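Local structure of hypothetical protein MJ1460 (Methanocaldococcus jannaschii DSM 2661, 2OSO) at residues A[96-110]-A[144-157]. The protein is of unknown function but binds a zinc ion through a V4R domain and probably belongs to the vinyl-4-reductase family. The protein carries 3 engineered substitutions. Sequence-based numbering, arbitrary orientation.
With ZN (zinc ion), chain B.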
# COMPACT_ATOMS: atom_id res chain seq x y z
N PRO A 96 26.95 -17.96 8.15
CA PRO A 96 25.65 -18.13 7.50
C PRO A 96 25.59 -19.53 6.90
O PRO A 96 26.62 -20.19 6.79
CB PRO A 96 25.66 -17.05 6.41
CG PRO A 96 27.09 -16.88 6.09
CD PRO A 96 27.84 -17.08 7.37
N PRO A 97 24.40 -19.98 6.49
CA PRO A 97 23.11 -19.29 6.53
C PRO A 97 22.50 -19.21 7.94
O PRO A 97 22.78 -20.06 8.79
CB PRO A 97 22.25 -20.14 5.60
CG PRO A 97 22.84 -21.49 5.66
CD PRO A 97 24.29 -21.31 5.87
N TYR A 98 21.67 -18.20 8.16
CA TYR A 98 20.98 -17.99 9.42
C TYR A 98 19.50 -18.26 9.25
O TYR A 98 19.02 -18.48 8.14
CB TYR A 98 21.16 -16.52 9.89
CG TYR A 98 22.57 -15.97 9.72
CD1 TYR A 98 23.61 -16.40 10.53
CD2 TYR A 98 22.85 -15.01 8.75
CE1 TYR A 98 24.87 -15.94 10.37
CE2 TYR A 98 24.14 -14.50 8.58
CZ TYR A 98 25.16 -14.98 9.41
OH TYR A 98 26.46 -14.52 9.32
N LYS A 99 18.78 -18.21 10.35
CA LYS A 99 17.34 -18.36 10.33
C LYS A 99 16.78 -17.27 11.18
O LYS A 99 17.31 -16.99 12.25
CB LYS A 99 16.90 -19.72 10.86
CG LYS A 99 17.23 -20.86 9.91
CD LYS A 99 16.33 -22.03 10.14
CE LYS A 99 16.93 -23.36 9.67
NZ LYS A 99 16.91 -23.52 8.20
N ILE A 100 15.71 -16.67 10.70
CA ILE A 100 14.96 -15.70 11.46
C ILE A 100 13.46 -16.01 11.32
O ILE A 100 13.02 -16.62 10.35
CB ILE A 100 15.30 -14.23 11.03
CG1 ILE A 100 14.85 -13.91 9.64
CG2 ILE A 100 16.79 -14.01 11.02
CD1 ILE A 100 15.53 -12.56 9.14
N LYS A 101 12.68 -15.61 12.31
CA LYS A 101 11.28 -15.98 12.33
C LYS A 101 10.42 -14.73 12.43
O LYS A 101 10.82 -13.70 12.98
CB LYS A 101 10.99 -16.94 13.47
CG LYS A 101 11.84 -18.26 13.50
CD LYS A 101 11.09 -19.34 14.35
CE LYS A 101 11.91 -20.62 14.70
NZ LYS A 101 11.20 -21.51 15.73
N LEU A 102 9.22 -14.83 11.90
CA LEU A 102 8.20 -13.83 12.12
C LEU A 102 6.88 -14.38 12.78
O LEU A 102 6.27 -15.38 12.36
CB LEU A 102 7.95 -13.07 10.82
CG LEU A 102 6.97 -11.89 10.84
CD1 LEU A 102 7.48 -10.63 11.57
CD2 LEU A 102 6.63 -11.58 9.36
N SER A 103 6.53 -13.76 13.91
CA SER A 103 5.28 -14.03 14.64
C SER A 103 4.23 -12.96 14.34
O SER A 103 4.56 -11.79 14.22
CB SER A 103 5.53 -13.97 16.15
OG SER A 103 5.83 -15.24 16.64
N ASN A 104 2.96 -13.36 14.29
CA ASN A 104 1.82 -12.44 14.01
C ASN A 104 1.96 -11.62 12.70
O ASN A 104 1.83 -10.37 12.71
CB ASN A 104 1.58 -11.53 15.24
CG ASN A 104 0.19 -10.90 15.27
OD1 ASN A 104 -0.79 -11.46 14.77
ND2 ASN A 104 0.11 -9.71 15.84
N PRO A 105 2.23 -12.31 11.57
CA PRO A 105 2.46 -11.65 10.28
C PRO A 105 1.12 -11.23 9.66
O PRO A 105 0.07 -11.55 10.20
CB PRO A 105 3.11 -12.74 9.46
CG PRO A 105 2.36 -13.99 9.95
CD PRO A 105 2.21 -13.77 11.43
N PRO A 106 1.14 -10.47 8.56
CA PRO A 106 -0.12 -10.22 7.86
C PRO A 106 -0.62 -11.47 7.13
O PRO A 106 0.09 -12.48 7.04
CB PRO A 106 0.23 -9.08 6.87
CG PRO A 106 1.59 -8.72 7.11
CD PRO A 106 2.26 -9.70 7.98
N TYR A 107 -1.85 -11.38 6.63
CA TYR A 107 -2.45 -12.37 5.77
C TYR A 107 -2.68 -13.71 6.45
O TYR A 107 -2.55 -14.71 5.80
CB TYR A 107 -1.59 -12.63 4.53
CG TYR A 107 -1.40 -11.42 3.68
CD1 TYR A 107 -2.50 -10.76 3.17
CD2 TYR A 107 -0.14 -10.97 3.34
CE1 TYR A 107 -2.36 -9.67 2.37
CE2 TYR A 107 0.03 -9.87 2.52
CZ TYR A 107 -1.11 -9.22 2.04
OH TYR A 107 -1.04 -8.09 1.24
N GLN A 108 -3.01 -13.70 7.74
CA GLN A 108 -3.34 -14.96 8.47
C GLN A 108 -4.70 -15.58 8.06
O GLN A 108 -4.99 -16.77 8.34
CB GLN A 108 -3.28 -14.72 9.97
CG GLN A 108 -1.91 -14.40 10.53
CD GLN A 108 -1.99 -13.95 11.98
OE1 GLN A 108 -2.70 -14.56 12.77
NE2 GLN A 108 -1.33 -12.85 12.33
N TRP A 109 -5.54 -14.78 7.42
CA TRP A 109 -6.79 -15.24 6.80
C TRP A 109 -6.52 -16.00 5.48
O TRP A 109 -7.46 -16.49 4.84
CB TRP A 109 -7.74 -14.07 6.55
CG TRP A 109 -7.10 -12.85 5.90
CD1 TRP A 109 -6.55 -11.76 6.54
CD2 TRP A 109 -6.95 -12.61 4.50
NE1 TRP A 109 -6.04 -10.90 5.62
CE2 TRP A 109 -6.27 -11.38 4.36
CE3 TRP A 109 -7.30 -13.31 3.36
CZ2 TRP A 109 -5.95 -10.86 3.12
CZ3 TRP A 109 -6.97 -12.80 2.13
CH2 TRP A 109 -6.31 -11.61 2.01
N VAL A 110 -5.25 -16.07 5.06
CA VAL A 110 -4.87 -16.84 3.86
C VAL A 110 -4.36 -18.25 4.17
O VAL A 110 -3.47 -18.45 4.98
CB VAL A 110 -3.79 -16.09 3.03
CG1 VAL A 110 -3.37 -16.92 1.85
CG2 VAL A 110 -4.29 -14.77 2.55
N VAL A 144 2.99 -19.18 8.26
CA VAL A 144 1.75 -19.25 9.04
C VAL A 144 0.59 -19.69 8.14
O VAL A 144 -0.31 -20.44 8.56
CB VAL A 144 1.47 -17.86 9.74
CG1 VAL A 144 0.06 -17.81 10.39
CG2 VAL A 144 2.55 -17.58 10.75
N SER A 145 0.65 -19.30 6.87
CA SER A 145 -0.44 -19.64 5.95
C SER A 145 -0.39 -21.10 5.51
O SER A 145 -1.34 -21.60 4.91
CB SER A 145 -0.46 -18.64 4.78
OG SER A 145 -0.84 -17.34 5.24
N GLN A 146 0.70 -21.80 5.86
CA GLN A 146 0.74 -23.27 5.76
C GLN A 146 0.19 -23.99 6.99
O GLN A 146 0.17 -25.21 7.03
CB GLN A 146 2.16 -23.80 5.54
CG GLN A 146 2.93 -23.19 4.34
CD GLN A 146 4.39 -23.65 4.35
OE1 GLN A 146 5.06 -23.54 5.36
NE2 GLN A 146 4.87 -24.21 3.23
N GLY A 147 -0.21 -23.25 8.02
CA GLY A 147 -0.69 -23.85 9.28
C GLY A 147 0.37 -23.80 10.37
O GLY A 147 0.14 -24.23 11.49
N LYS A 148 1.53 -23.23 10.07
CA LYS A 148 2.60 -23.10 11.06
C LYS A 148 2.31 -21.94 12.03
O LYS A 148 1.46 -21.08 11.75
CB LYS A 148 3.94 -22.91 10.36
CG LYS A 148 4.35 -24.08 9.46
CD LYS A 148 4.53 -25.36 10.22
CE LYS A 148 5.97 -25.72 10.51
NZ LYS A 148 6.04 -27.13 10.92
N ASP A 149 2.96 -21.95 13.18
CA ASP A 149 2.74 -20.91 14.20
C ASP A 149 3.53 -19.65 13.96
O ASP A 149 3.17 -18.62 14.49
CB ASP A 149 3.10 -21.42 15.59
CG ASP A 149 2.26 -22.60 16.02
OD1 ASP A 149 1.03 -22.61 15.74
OD2 ASP A 149 2.83 -23.51 16.64
N LYS A 150 4.62 -19.75 13.20
CA LYS A 150 5.48 -18.63 12.90
C LYS A 150 5.96 -18.84 11.48
O LYS A 150 6.03 -19.98 11.02
CB LYS A 150 6.69 -18.62 13.85
CG LYS A 150 6.35 -18.54 15.34
CD LYS A 150 7.59 -18.32 16.15
CE LYS A 150 7.33 -18.36 17.62
NZ LYS A 150 8.65 -18.44 18.27
N CYS A 151 6.27 -17.76 10.77
CA CYS A 151 6.99 -17.87 9.49
C CYS A 151 8.49 -17.98 9.77
O CYS A 151 8.97 -17.36 10.74
CB CYS A 151 6.71 -16.70 8.58
SG CYS A 151 4.92 -16.28 8.21
N VAL A 152 9.19 -18.71 8.92
CA VAL A 152 10.62 -18.94 9.04
C VAL A 152 11.33 -18.62 7.73
O VAL A 152 10.97 -19.12 6.66
CB VAL A 152 10.95 -20.36 9.47
CG1 VAL A 152 12.48 -20.55 9.57
CG2 VAL A 152 10.26 -20.72 10.78
N PHE A 153 12.35 -17.78 7.86
CA PHE A 153 13.16 -17.32 6.74
C PHE A 153 14.62 -17.78 6.89
O PHE A 153 15.24 -17.57 7.94
CB PHE A 153 13.11 -15.80 6.65
CG PHE A 153 11.69 -15.21 6.55
CD1 PHE A 153 10.94 -14.94 7.71
CD2 PHE A 153 11.14 -14.91 5.32
CE1 PHE A 153 9.65 -14.37 7.62
CE2 PHE A 153 9.81 -14.36 5.22
CZ PHE A 153 9.10 -14.05 6.38
N GLU A 154 15.14 -18.35 5.81
CA GLU A 154 16.54 -18.73 5.64
C GLU A 154 17.32 -17.54 5.04
O GLU A 154 16.92 -17.01 3.97
CB GLU A 154 16.55 -19.87 4.63
CG GLU A 154 17.50 -20.95 4.78
CD GLU A 154 16.96 -22.20 4.05
OE1 GLU A 154 16.53 -22.04 2.86
OE2 GLU A 154 16.87 -23.29 4.67
N VAL A 155 18.39 -17.09 5.73
CA VAL A 155 19.20 -15.93 5.29
C VAL A 155 20.57 -16.40 4.83
O VAL A 155 21.33 -16.98 5.62
CB VAL A 155 19.42 -14.87 6.42
CG1 VAL A 155 20.24 -13.63 5.89
CG2 VAL A 155 18.10 -14.42 7.01
N LYS A 156 20.90 -16.09 3.58
CA LYS A 156 22.13 -16.52 2.93
C LYS A 156 22.91 -15.32 2.44
O LYS A 156 22.37 -14.39 1.86
CB LYS A 156 21.83 -17.37 1.72
CG LYS A 156 21.39 -18.79 2.04
CD LYS A 156 20.88 -19.50 0.78
CE LYS A 156 19.57 -18.88 0.25
NZ LYS A 156 18.52 -18.53 1.29
N GLU A 157 24.21 -15.38 2.67
CA GLU A 157 25.10 -14.33 2.25
C GLU A 157 25.56 -14.74 0.86
O GLU A 157 25.89 -15.93 0.64
CB GLU A 157 26.25 -14.30 3.25
CG GLU A 157 27.00 -13.05 3.33
CD GLU A 157 28.30 -13.21 4.12
OE1 GLU A 157 28.23 -13.48 5.34
OE2 GLU A 157 29.37 -13.01 3.52
ZN ZN B . 4.85 -16.42 5.92
O HOH W 1 2.27 -16.05 14.29
O HOH W 2 0.03 -15.43 7.43
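Phe-153 and Leu-102 meet on the tightly packed face of two antiparallel strands, 98-103 and 151-157, where CB of Leu-102 abuts the ring edge at CE1 of Phe-153 (3.8 Å). Next along, CG1 of Ile-100, set between its backbone N and carbonyl carbon (chi1 67°), leans on CB of Phe-153 and carries CD1 to 3.8 Å from CG2 of Val-155. Helix 118-132 covers this face through Ile-120 and Leu-128. Six backbone hydrogen bonds join the strands in pairs at Tyr-98/Val-155, Ile-100/Phe-153 and Leu-102/Cys-151. On the other face the exposed chains of Lys-99 and Lys-101 form the looser, solvent side: Lys-99 and Glu-154 run side by side to a long salt bridge, NZ to OE2 3.5 Å, while Lys-101 lays its CD against CG2 of buried Val-152. Past Ser-103, CG of Pro-105 packs on CG2 of Val-144 (3.7 Å) and on SG of Cys-151, which binds the zinc ion at 2.3 Å. Buried Ser-145 donates from OG to O of Val-110 (2.9 Å) and accepts from a water also bonded to O of Pro-106. Without its hydroxyl, as with an alanine here, the carbonyl of Val-110 would probably lose this donor and the water would be less firmly held. Cys-151 joins His-117, Glu-140 and Cys-143 in the zinc site of the V4R domain, beside the central strand pair of a four-stranded antiparallel sheet backed by a helix.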